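Local coordinates for protein Two-component system sensor histidine kinase (Bacteroides thetaiotaomicron, PDB 3OTT) that probably senses saccharides outside the cell through this extracellular beta-propeller and beta-sandwich region and relays the signal as a membrane-bound histidine kinase and transcription regulator, at residues D113-L123 with Y126-F136; I35-L43 with H54-I65. One frame throughout, in Å; residues are numbered along the deposited sequence.

Contact 1. Residues D113-L123 with Y126-F136; sequences DTLWLGALNGL and YQLQSRKLTSF
W116 and F136 meet as nearly parallel rings, slid so far apart that they barely overlap: the planes lie at 24° and the six-membered ring of W116 has its centroid 5.3 Å from that of F136. The touch is a single corner, W116 CZ3 above one face of F136 near the rim, 4.1 Å from CE1. At its edge, in the ring plane, F136 has the carbonyl oxygen of L123, which also takes the backbone bond from F136 N. Beside it, L123 CD2 rests against F136 CB.

A second apolar patch joins L117 and L133, whose chains cross at about a right angle with their CD1 methyls in touch. Y126 pairs with L115 through two backbone bonds, but its ring leads off to F101, and its hydroxyl bonds T99.

At the other end, D113 O receives L128 N at 3.1 Å, almost in line with the carbonyl. CG of D113 stands anti to the backbone N (chi1 -150°), which brings OD1 to 3.6 Å from L128 CD1; the carboxylate is held by the second subunit, with R374 in a salt bridge to OD1 and Y327 bonded to OD2. The Q127 amide is turned 74° from that carboxylate. A bend at chi2 folds Q127 back over its own turn, where OE1 accepts S130 N at 2.9 Å, while NE2 bonds Y327 of the second subunit. Turn and interface thus share one side chain.

The whole is one four-stranded antiparallel propeller blade: strand 114-119 runs between 105-111 and 122-127, and 105-111 and 133-136 are the two edge strands. Y170 and I151 from the sheet of 148-153 and 166-171 pack on W116, and M108 and L110 of strand 105-111 lie against L117 and L128.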
loop_
_atom_site.group_PDB
_atom_site.type_symbol
_atom_site.label_atom_id
_atom_site.label_comp_id
_atom_site.label_asym_id
_atom_site.label_seq_id
_atom_site.Cartn_x
_atom_site.Cartn_y
_atom_site.Cartn_z
ATOM N N ASP B 113 -6.400 10.815 -14.948
ATOM C CA ASP B 113 -7.359 11.925 -14.931
ATOM C C ASP B 113 -7.907 12.206 -16.308
ATOM O O ASP B 113 -8.267 13.303 -16.615
ATOM C CB ASP B 113 -6.678 13.145 -14.383
ATOM C CG ASP B 113 -7.640 14.082 -13.660
ATOM O OD1 ASP B 113 -8.606 13.611 -13.065
ATOM O OD2 ASP B 113 -7.396 15.294 -13.679
ATOM N N THR B 114 -7.925 11.173 -17.150
ATOM C CA THR B 114 -8.514 11.209 -18.447
ATOM C C THR B 114 -9.635 10.163 -18.526
ATOM O O THR B 114 -9.393 8.994 -18.217
ATOM C CB THR B 114 -7.466 10.895 -19.500
ATOM O OG1 THR B 114 -6.487 11.933 -19.489
ATOM C CG2 THR B 114 -8.093 10.921 -20.828
ATOM N N LEU B 115 -10.820 10.580 -18.987
ATOM C CA LEU B 115 -11.950 9.671 -19.201
ATOM C C LEU B 115 -12.105 9.349 -20.702
ATOM O O LEU B 115 -12.304 10.253 -21.520
ATOM C CB LEU B 115 -13.237 10.316 -18.686
ATOM C CG LEU B 115 -14.547 9.506 -18.703
ATOM C CD1 LEU B 115 -14.493 8.257 -17.802
ATOM C CD2 LEU B 115 -15.749 10.317 -18.369
ATOM N N TRP B 116 -12.001 8.054 -21.031
ATOM C CA TRP B 116 -12.229 7.519 -22.348
ATOM C C TRP B 116 -13.752 7.285 -22.540
ATOM O O TRP B 116 -14.406 6.701 -21.673
ATOM C CB TRP B 116 -11.481 6.177 -22.519
ATOM C CG TRP B 116 -9.975 6.294 -22.696
ATOM C CD1 TRP B 116 -9.038 6.440 -21.698
ATOM C CD2 TRP B 116 -9.239 6.316 -23.939
ATOM N NE1 TRP B 116 -7.778 6.536 -22.238
ATOM C CE2 TRP B 116 -7.860 6.435 -23.605
ATOM C CE3 TRP B 116 -9.596 6.187 -25.281
ATOM C CZ2 TRP B 116 -6.834 6.470 -24.583
ATOM C CZ3 TRP B 116 -8.566 6.241 -26.279
ATOM C CH2 TRP B 116 -7.200 6.374 -25.900
ATOM N N LEU B 117 -14.274 7.680 -23.701
ATOM C CA LEU B 117 -15.688 7.598 -24.042
ATOM C C LEU B 117 -15.767 6.856 -25.339
ATOM O O LEU B 117 -15.127 7.248 -26.335
ATOM C CB LEU B 117 -16.298 9.020 -24.290
ATOM C CG LEU B 117 -16.087 10.078 -23.192
ATOM C CD1 LEU B 117 -16.593 11.515 -23.548
ATOM C CD2 LEU B 117 -16.735 9.556 -21.848
ATOM N N GLY B 118 -16.561 5.792 -25.343
ATOM C CA GLY B 118 -16.912 5.101 -26.569
ATOM C C GLY B 118 -18.384 5.319 -26.936
ATOM O O GLY B 118 -19.284 5.121 -26.101
ATOM N N ALA B 119 -18.628 5.647 -28.195
ATOM C CA ALA B 119 -19.957 5.996 -28.665
ATOM C C ALA B 119 -20.322 5.265 -29.960
ATOM O O ALA B 119 -19.487 4.595 -30.571
ATOM C CB ALA B 119 -20.065 7.542 -28.858
ATOM N N LEU B 120 -21.577 5.386 -30.373
ATOM C CA LEU B 120 -22.048 4.720 -31.569
ATOM C C LEU B 120 -21.322 5.232 -32.786
ATOM O O LEU B 120 -21.190 4.477 -33.771
ATOM C CB LEU B 120 -23.558 4.884 -31.759
ATOM C CG LEU B 120 -24.435 3.909 -30.955
ATOM C CD1 LEU B 120 -25.873 3.875 -31.509
ATOM C CD2 LEU B 120 -23.842 2.477 -30.892
ATOM N N ASN B 121 -20.889 6.503 -32.753
ATOM C CA ASN B 121 -20.079 7.027 -33.864
ATOM C C ASN B 121 -18.750 7.722 -33.548
ATOM O O ASN B 121 -18.399 8.681 -34.195
ATOM C CB ASN B 121 -20.936 7.834 -34.887
ATOM C CG ASN B 121 -20.283 7.854 -36.352
ATOM O OD1 ASN B 121 -19.975 8.923 -36.916
ATOM N ND2 ASN B 121 -20.083 6.671 -36.925
ATOM N N GLY B 122 -17.993 7.220 -32.577
ATOM C CA GLY B 122 -16.622 7.664 -32.356
ATOM C C GLY B 122 -16.092 7.303 -30.965
ATOM O O GLY B 122 -16.845 6.896 -30.059
ATOM N N LEU B 123 -14.779 7.457 -30.819
ATOM C CA LEU B 123 -14.059 7.208 -29.615
ATOM C C LEU B 123 -13.418 8.510 -29.214
ATOM O O LEU B 123 -12.878 9.239 -30.082
ATOM C CB LEU B 123 -12.958 6.141 -29.834
ATOM C CG LEU B 123 -12.016 5.804 -28.669
ATOM C CD1 LEU B 123 -12.774 5.083 -27.514
ATOM C CD2 LEU B 123 -10.786 4.958 -29.139
ATOM N N TYR B 126 -11.537 12.548 -22.696
ATOM C CA TYR B 126 -11.957 13.733 -21.969
ATOM C C TYR B 126 -11.082 13.952 -20.753
ATOM O O TYR B 126 -11.097 13.157 -19.826
ATOM C CB TYR B 126 -13.415 13.614 -21.539
ATOM C CG TYR B 126 -13.991 14.885 -20.932
ATOM C CD1 TYR B 126 -13.880 16.123 -21.599
ATOM C CD2 TYR B 126 -14.637 14.863 -19.685
ATOM C CE1 TYR B 126 -14.439 17.307 -21.072
ATOM C CE2 TYR B 126 -15.188 16.039 -19.141
ATOM C CZ TYR B 126 -15.089 17.250 -19.829
ATOM O OH TYR B 126 -15.626 18.409 -19.279
ATOM N N GLN B 127 -10.354 15.056 -20.767
ATOM C CA GLN B 127 -9.339 15.326 -19.812
ATOM C C GLN B 127 -10.019 16.138 -18.712
ATOM O O GLN B 127 -10.584 17.144 -18.971
ATOM C CB GLN B 127 -8.119 16.023 -20.487
ATOM C CG GLN B 127 -6.737 15.770 -19.800
ATOM C CD GLN B 127 -6.649 16.340 -18.322
ATOM O OE1 GLN B 127 -7.048 17.461 -18.039
ATOM N NE2 GLN B 127 -6.058 15.557 -17.423
ATOM N N LEU B 128 -10.019 15.654 -17.486
ATOM C CA LEU B 128 -10.977 16.184 -16.491
ATOM C C LEU B 128 -10.556 17.521 -15.935
ATOM O O LEU B 128 -11.407 18.262 -15.458
ATOM C CB LEU B 128 -11.195 15.197 -15.355
ATOM C CG LEU B 128 -11.822 13.854 -15.788
ATOM C CD1 LEU B 128 -11.747 12.865 -14.625
ATOM C CD2 LEU B 128 -13.306 14.022 -16.265
ATOM N N GLN B 129 -9.259 17.834 -15.977
ATOM C CA GLN B 129 -8.824 19.145 -15.538
ATOM C C GLN B 129 -9.013 20.197 -16.624
ATOM O O GLN B 129 -9.623 21.242 -16.396
ATOM C CB GLN B 129 -7.358 19.141 -15.111
ATOM C CG GLN B 129 -6.966 20.406 -14.383
ATOM C CD GLN B 129 -7.377 20.368 -12.864
ATOM O OE1 GLN B 129 -8.172 19.527 -12.433
ATOM N NE2 GLN B 129 -6.786 21.234 -12.074
ATOM N N SER B 130 -8.458 19.942 -17.825
ATOM C CA SER B 130 -8.505 20.956 -18.886
ATOM C C SER B 130 -9.905 20.966 -19.532
ATOM O O SER B 130 -10.256 21.891 -20.210
ATOM C CB SER B 130 -7.433 20.661 -19.948
ATOM O OG SER B 130 -7.656 19.363 -20.552
ATOM N N ARG B 131 -10.682 19.903 -19.327
ATOM C CA ARG B 131 -11.954 19.725 -20.019
ATOM C C ARG B 131 -11.782 19.608 -21.573
ATOM O O ARG B 131 -12.704 19.897 -22.359
ATOM C CB ARG B 131 -12.997 20.782 -19.534
ATOM C CG ARG B 131 -13.315 20.688 -17.966
ATOM C CD ARG B 131 -14.499 21.626 -17.401
ATOM N NE ARG B 131 -15.357 20.906 -16.412
ATOM C CZ ARG B 131 -15.467 21.139 -15.075
ATOM N NH1 ARG B 131 -14.802 22.140 -14.460
ATOM N NH2 ARG B 131 -16.290 20.364 -14.340
ATOM N N LYS B 132 -10.610 19.158 -22.015
ATOM C CA LYS B 132 -10.377 18.937 -23.469
ATOM C C LYS B 132 -10.952 17.609 -23.986
ATOM O O LYS B 132 -10.724 16.566 -23.402
ATOM C CB LYS B 132 -8.895 19.043 -23.850
ATOM C CG LYS B 132 -8.663 18.777 -25.406
ATOM C CD LYS B 132 -7.264 19.121 -25.971
ATOM C CE LYS B 132 -6.994 20.656 -26.109
ATOM N NZ LYS B 132 -7.986 21.499 -26.927
ATOM N N LEU B 133 -11.691 17.667 -25.082
ATOM C CA LEU B 133 -12.292 16.521 -25.724
ATOM C C LEU B 133 -11.543 16.308 -27.003
ATOM O O LEU B 133 -11.398 17.231 -27.808
ATOM C CB LEU B 133 -13.773 16.804 -26.042
ATOM C CG LEU B 133 -14.580 15.612 -26.575
ATOM C CD1 LEU B 133 -14.792 14.614 -25.464
ATOM C CD2 LEU B 133 -15.940 16.136 -27.083
ATOM N N THR B 134 -11.040 15.091 -27.172
ATOM C CA THR B 134 -10.155 14.727 -28.256
ATOM C C THR B 134 -10.794 13.533 -28.891
ATOM O O THR B 134 -11.243 12.643 -28.195
ATOM C CB THR B 134 -8.775 14.248 -27.751
ATOM O OG1 THR B 134 -8.048 15.342 -27.174
ATOM C CG2 THR B 134 -7.969 13.665 -28.895
ATOM N N SER B 135 -10.763 13.493 -30.212
ATOM C CA SER B 135 -11.450 12.501 -30.982
ATOM C C SER B 135 -10.459 11.547 -31.578
ATOM O O SER B 135 -9.373 11.946 -31.927
ATOM C CB SER B 135 -12.192 13.214 -32.101
ATOM O OG SER B 135 -12.750 12.291 -33.003
ATOM N N PHE B 136 -10.856 10.286 -31.703
ATOM C CA PHE B 136 -10.052 9.258 -32.327
ATOM C C PHE B 136 -10.853 8.596 -33.384
ATOM O O PHE B 136 -12.018 8.228 -33.166
ATOM C CB PHE B 136 -9.631 8.206 -31.304
ATOM C CG PHE B 136 -8.697 8.735 -30.279
ATOM C CD1 PHE B 136 -9.190 9.308 -29.105
ATOM C CD2 PHE B 136 -7.328 8.748 -30.523
ATOM C CE1 PHE B 136 -8.346 9.863 -28.191
ATOM C CE2 PHE B 136 -6.476 9.278 -29.585
ATOM C CZ PHE B 136 -6.978 9.827 -28.428
#

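Contact 2. Residues I35-L43 with H54-I65; sequences IWIGSNKGL and HFTYGENNNTRI
F55 lays one face of its ring over the carbonyl oxygen of K41, which sits 3.4 Å above the plane at its centre. The edge of the same ring takes the carbonyl oxygen of L43, 3.4 Å from F55 CD2, and F44 meets it with its plane steeply turned. F55 CG lies between its backbone N and carbonyl carbon (chi1 58°), which folds the ring back over the K41-L43 backbone. The imidazole of H54 has W36 over one face: the indole brings its edge to that face in an inclined edge-to-face pair, planes at 51°, with CZ3 at 3.8 Å from H54 NE2. Both rings are fixed by polar partners, H54 NE2 by S45 and W36 NE1 by D30.

K41 O is also gripped in its own plane. N62 ND2 donates to a lone pair of it at 2.9 Å, the bond lying in the amide plane too; N62 and K41 run side by side. The far end of that amide, OD1, accepts G58 N, so one asparagine ties the 54-65 loop both to K41 and to itself.

This is one end of a four-stranded propeller blade: a type I turn from S39 to G42 links its two middle strands, 35-39 and 42-46, and the loop leaving strand 51-53 for the next blade wraps round it. S39 OG shapes the turn as an ST turn, accepting K41 N and donating to G42 O.

S39 O accepts G42 N and I65 N from opposite faces of its plane, the latter at 3.2 Å. I65 packs CB on G38 CA and CG1 on the G42 carbonyl carbon. Farther along, L43 O receives H54 N at 2.8 Å, and a water bridges L43 N to N61 O, 2.8 Å from each.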
loop_
_atom_site.group_PDB
_atom_site.type_symbol
_atom_site.label_atom_id
_atom_site.label_comp_id
_atom_site.label_asym_id
_atom_site.label_seq_id
_atom_site.Cartn_x
_atom_site.Cartn_y
_atom_site.Cartn_z
ATOM N N ILE B 35 -25.450 1.378 -3.523
ATOM C CA ILE B 35 -25.591 0.945 -4.910
ATOM C C ILE B 35 -26.480 1.858 -5.751
ATOM O O ILE B 35 -27.600 2.191 -5.349
ATOM C CB ILE B 35 -26.166 -0.453 -4.915
ATOM C CG1 ILE B 35 -25.172 -1.391 -4.212
ATOM C CG2 ILE B 35 -26.480 -0.867 -6.317
ATOM C CD1 ILE B 35 -23.996 -1.736 -5.065
ATOM N N TRP B 36 -25.984 2.226 -6.916
ATOM C CA TRP B 36 -26.683 3.013 -7.911
ATOM C C TRP B 36 -26.906 2.159 -9.151
ATOM O O TRP B 36 -26.029 1.364 -9.528
ATOM C CB TRP B 36 -25.844 4.250 -8.293
ATOM C CG TRP B 36 -25.587 5.148 -7.098
ATOM C CD1 TRP B 36 -24.549 5.033 -6.180
ATOM C CD2 TRP B 36 -26.345 6.274 -6.687
ATOM N NE1 TRP B 36 -24.637 6.003 -5.242
ATOM C CE2 TRP B 36 -25.726 6.795 -5.532
ATOM C CE3 TRP B 36 -27.476 6.923 -7.194
ATOM C CZ2 TRP B 36 -26.227 7.902 -4.854
ATOM C CZ3 TRP B 36 -27.972 8.034 -6.524
ATOM C CH2 TRP B 36 -27.356 8.496 -5.354
ATOM N N ILE B 37 -28.045 2.380 -9.831
ATOM C CA ILE B 37 -28.555 1.520 -10.892
ATOM C C ILE B 37 -28.927 2.374 -12.111
ATOM O O ILE B 37 -29.753 3.265 -12.006
ATOM C CB ILE B 37 -29.847 0.728 -10.362
ATOM C CG1 ILE B 37 -29.555 -0.023 -9.059
ATOM C CG2 ILE B 37 -30.478 -0.191 -11.416
ATOM C CD1 ILE B 37 -30.866 -0.442 -8.215
ATOM N N GLY B 38 -28.320 2.129 -13.261
ATOM C CA GLY B 38 -28.776 2.775 -14.478
ATOM C C GLY B 38 -29.857 1.911 -15.120
ATOM O O GLY B 38 -29.701 0.698 -15.265
ATOM N N SER B 39 -30.982 2.494 -15.476
ATOM C CA SER B 39 -32.059 1.707 -16.024
ATOM C C SER B 39 -32.510 2.346 -17.344
ATOM O O SER B 39 -32.026 3.444 -17.678
ATOM C CB SER B 39 -33.240 1.717 -15.068
ATOM O OG SER B 39 -33.898 2.988 -15.163
ATOM N N ASN B 40 -33.468 1.707 -18.034
ATOM C CA ASN B 40 -33.982 2.227 -19.311
ATOM C C ASN B 40 -34.702 3.566 -19.188
ATOM O O ASN B 40 -35.001 4.180 -20.196
ATOM C CB ASN B 40 -34.894 1.188 -20.045
ATOM C CG ASN B 40 -36.109 0.675 -19.184
ATOM O OD1 ASN B 40 -35.988 0.331 -17.991
ATOM N ND2 ASN B 40 -37.273 0.580 -19.832
ATOM N N LYS B 41 -35.035 3.977 -17.964
ATOM C CA LYS B 41 -35.793 5.219 -17.678
ATOM C C LYS B 41 -34.971 6.229 -16.860
ATOM O O LYS B 41 -35.430 7.322 -16.604
ATOM C CB LYS B 41 -37.056 4.913 -16.841
ATOM C CG LYS B 41 -38.181 4.093 -17.552
ATOM C CD LYS B 41 -38.735 4.798 -18.777
ATOM C CE LYS B 41 -39.292 3.825 -19.823
ATOM N NZ LYS B 41 -40.739 3.459 -19.582
ATOM N N GLY B 42 -33.786 5.864 -16.396
ATOM C CA GLY B 42 -32.956 6.821 -15.693
ATOM C C GLY B 42 -32.315 6.196 -14.497
ATOM O O GLY B 42 -32.314 4.969 -14.343
ATOM N N LEU B 43 -31.814 7.033 -13.615
ATOM C CA LEU B 43 -30.923 6.580 -12.568
ATOM C C LEU B 43 -31.719 6.236 -11.301
ATOM O O LEU B 43 -32.602 6.998 -10.943
ATOM C CB LEU B 43 -29.908 7.703 -12.293
ATOM C CG LEU B 43 -29.058 7.563 -11.007
ATOM C CD1 LEU B 43 -28.020 6.449 -11.226
ATOM C CD2 LEU B 43 -28.382 8.867 -10.555
ATOM N N HIS B 54 -34.121 8.708 -9.265
ATOM C CA HIS B 54 -33.491 10.049 -9.226
ATOM C C HIS B 54 -33.693 10.852 -10.498
ATOM O O HIS B 54 -32.794 11.464 -10.991
ATOM C CB HIS B 54 -32.028 9.913 -8.865
ATOM C CG HIS B 54 -31.830 9.302 -7.515
ATOM N ND1 HIS B 54 -31.730 10.068 -6.363
ATOM C CD2 HIS B 54 -31.802 8.019 -7.110
ATOM C CE1 HIS B 54 -31.600 9.273 -5.318
ATOM N NE2 HIS B 54 -31.653 8.026 -5.738
ATOM N N PHE B 55 -34.908 10.808 -11.024
ATOM C CA PHE B 55 -35.264 11.472 -12.258
ATOM C C PHE B 55 -36.738 11.835 -12.167
ATOM O O PHE B 55 -37.467 11.266 -11.351
ATOM C CB PHE B 55 -34.977 10.565 -13.469
ATOM C CG PHE B 55 -35.694 9.255 -13.446
ATOM C CD1 PHE B 55 -37.009 9.147 -13.891
ATOM C CD2 PHE B 55 -35.059 8.133 -13.002
ATOM C CE1 PHE B 55 -37.666 7.899 -13.900
ATOM C CE2 PHE B 55 -35.694 6.881 -12.968
ATOM C CZ PHE B 55 -37.006 6.768 -13.413
ATOM N N THR B 56 -37.180 12.759 -13.016
ATOM C CA THR B 56 -38.588 13.144 -13.076
ATOM C C THR B 56 -39.117 12.836 -14.472
ATOM O O THR B 56 -38.438 13.112 -15.481
ATOM C CB THR B 56 -38.742 14.663 -12.689
ATOM O OG1 THR B 56 -38.203 14.859 -11.370
ATOM C CG2 THR B 56 -40.217 15.188 -12.744
ATOM N N TYR B 57 -40.312 12.248 -14.518
ATOM C CA TYR B 57 -40.985 11.921 -15.753
ATOM C C TYR B 57 -41.024 13.102 -16.732
ATOM O O TYR B 57 -41.354 14.211 -16.334
ATOM C CB TYR B 57 -42.383 11.367 -15.466
ATOM C CG TYR B 57 -43.102 10.862 -16.705
ATOM C CD1 TYR B 57 -44.023 11.686 -17.390
ATOM C CD2 TYR B 57 -42.871 9.560 -17.197
ATOM C CE1 TYR B 57 -44.689 11.229 -18.523
ATOM C CE2 TYR B 57 -43.531 9.086 -18.334
ATOM C CZ TYR B 57 -44.438 9.927 -18.996
ATOM O OH TYR B 57 -45.097 9.480 -20.137
ATOM N N GLY B 58 -40.639 12.862 -17.994
ATOM C CA GLY B 58 -40.645 13.914 -19.001
ATOM C C GLY B 58 -39.387 14.790 -19.078
ATOM O O GLY B 58 -39.130 15.453 -20.104
ATOM N N GLU B 59 -38.598 14.831 -18.003
ATOM C CA GLU B 59 -37.391 15.649 -18.018
ATOM C C GLU B 59 -36.269 14.933 -18.787
ATOM O O GLU B 59 -36.337 13.733 -19.026
ATOM C CB GLU B 59 -36.933 15.933 -16.601
ATOM C CG GLU B 59 -37.910 16.780 -15.750
ATOM C CD GLU B 59 -37.258 17.303 -14.458
ATOM O OE1 GLU B 59 -36.081 16.956 -14.129
ATOM O OE2 GLU B 59 -37.936 18.076 -13.753
ATOM N N ASN B 60 -35.226 15.667 -19.149
ATOM C CA ASN B 60 -34.102 15.074 -19.864
ATOM C C ASN B 60 -33.349 14.000 -19.032
ATOM O O ASN B 60 -32.669 13.173 -19.623
ATOM C CB ASN B 60 -33.129 16.174 -20.333
ATOM C CG ASN B 60 -32.321 16.736 -19.180
ATOM O OD1 ASN B 60 -32.872 17.043 -18.121
ATOM N ND2 ASN B 60 -31.001 16.813 -19.349
ATOM N N ASN B 61 -33.494 13.992 -17.688
ATOM C CA ASN B 61 -32.910 12.904 -16.832
ATOM C C ASN B 61 -33.663 11.559 -16.825
ATOM O O ASN B 61 -33.163 10.582 -16.300
ATOM C CB ASN B 61 -32.734 13.362 -15.373
ATOM C CG ASN B 61 -33.970 13.986 -14.830
ATOM O OD1 ASN B 61 -35.068 13.399 -14.863
ATOM N ND2 ASN B 61 -33.835 15.220 -14.392
ATOM N N ASN B 62 -34.881 11.568 -17.370
ATOM C CA ASN B 62 -35.751 10.407 -17.546
ATOM C C ASN B 62 -35.372 9.795 -18.890
ATOM O O ASN B 62 -36.046 10.031 -19.877
ATOM C CB ASN B 62 -37.187 10.913 -17.636
ATOM C CG ASN B 62 -38.252 9.800 -17.717
ATOM O OD1 ASN B 62 -39.395 10.102 -18.058
ATOM N ND2 ASN B 62 -37.914 8.547 -17.348
ATOM N N THR B 63 -34.270 9.046 -18.935
ATOM C CA THR B 63 -33.708 8.626 -20.196
ATOM C C THR B 63 -32.908 7.379 -19.950
ATOM O O THR B 63 -32.587 7.053 -18.806
ATOM C CB THR B 63 -32.854 9.770 -20.841
ATOM O OG1 THR B 63 -32.528 9.451 -22.183
ATOM C CG2 THR B 63 -31.563 10.098 -20.044
ATOM N N ARG B 64 -32.603 6.636 -20.994
ATOM C CA ARG B 64 -31.918 5.376 -20.809
ATOM C C ARG B 64 -30.433 5.617 -20.522
ATOM O O ARG B 64 -29.787 6.422 -21.182
ATOM C CB ARG B 64 -32.127 4.450 -22.018
ATOM C CG ARG B 64 -31.362 3.123 -21.950
ATOM C CD ARG B 64 -31.612 2.204 -23.181
ATOM N NE ARG B 64 -31.802 0.807 -22.775
ATOM C CZ ARG B 64 -32.775 0.012 -23.240
ATOM N NH1 ARG B 64 -33.637 0.426 -24.193
ATOM N NH2 ARG B 64 -32.870 -1.213 -22.773
ATOM N N ILE B 65 -29.903 4.886 -19.548
ATOM C CA ILE B 65 -28.524 4.967 -19.178
ATOM C C ILE B 65 -27.794 3.736 -19.744
ATOM O O ILE B 65 -28.259 2.611 -19.567
ATOM C CB ILE B 65 -28.389 4.893 -17.638
ATOM C CG1 ILE B 65 -29.352 5.867 -16.932
ATOM C CG2 ILE B 65 -26.911 5.127 -17.153
ATOM C CD1 ILE B 65 -29.068 7.302 -17.230
HETATM O O HOH W 1 -31.353 9.718 -14.416
#

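Going from the N terminus, contact 2 comes first: strands 35-39 and 42-46 turn back, strand 51-53 completes their blade, and the loop 54-65 returns against the 39-42 turn before entering strand 67-71 of the following blade. It closes over ten intervening residues. Only after the blade that starts with strand 67-71 does contact 1 open, joining three successive strands of another blade across a gap of two residues. The two follow in series, neither enclosing nor crossing the other, with centres about 23 Å apart and nearest atoms about 10 Å apart. Contact 2 ties one blade to the linker leading onward, whereas contact 1 stays within its blade and borders the second subunit.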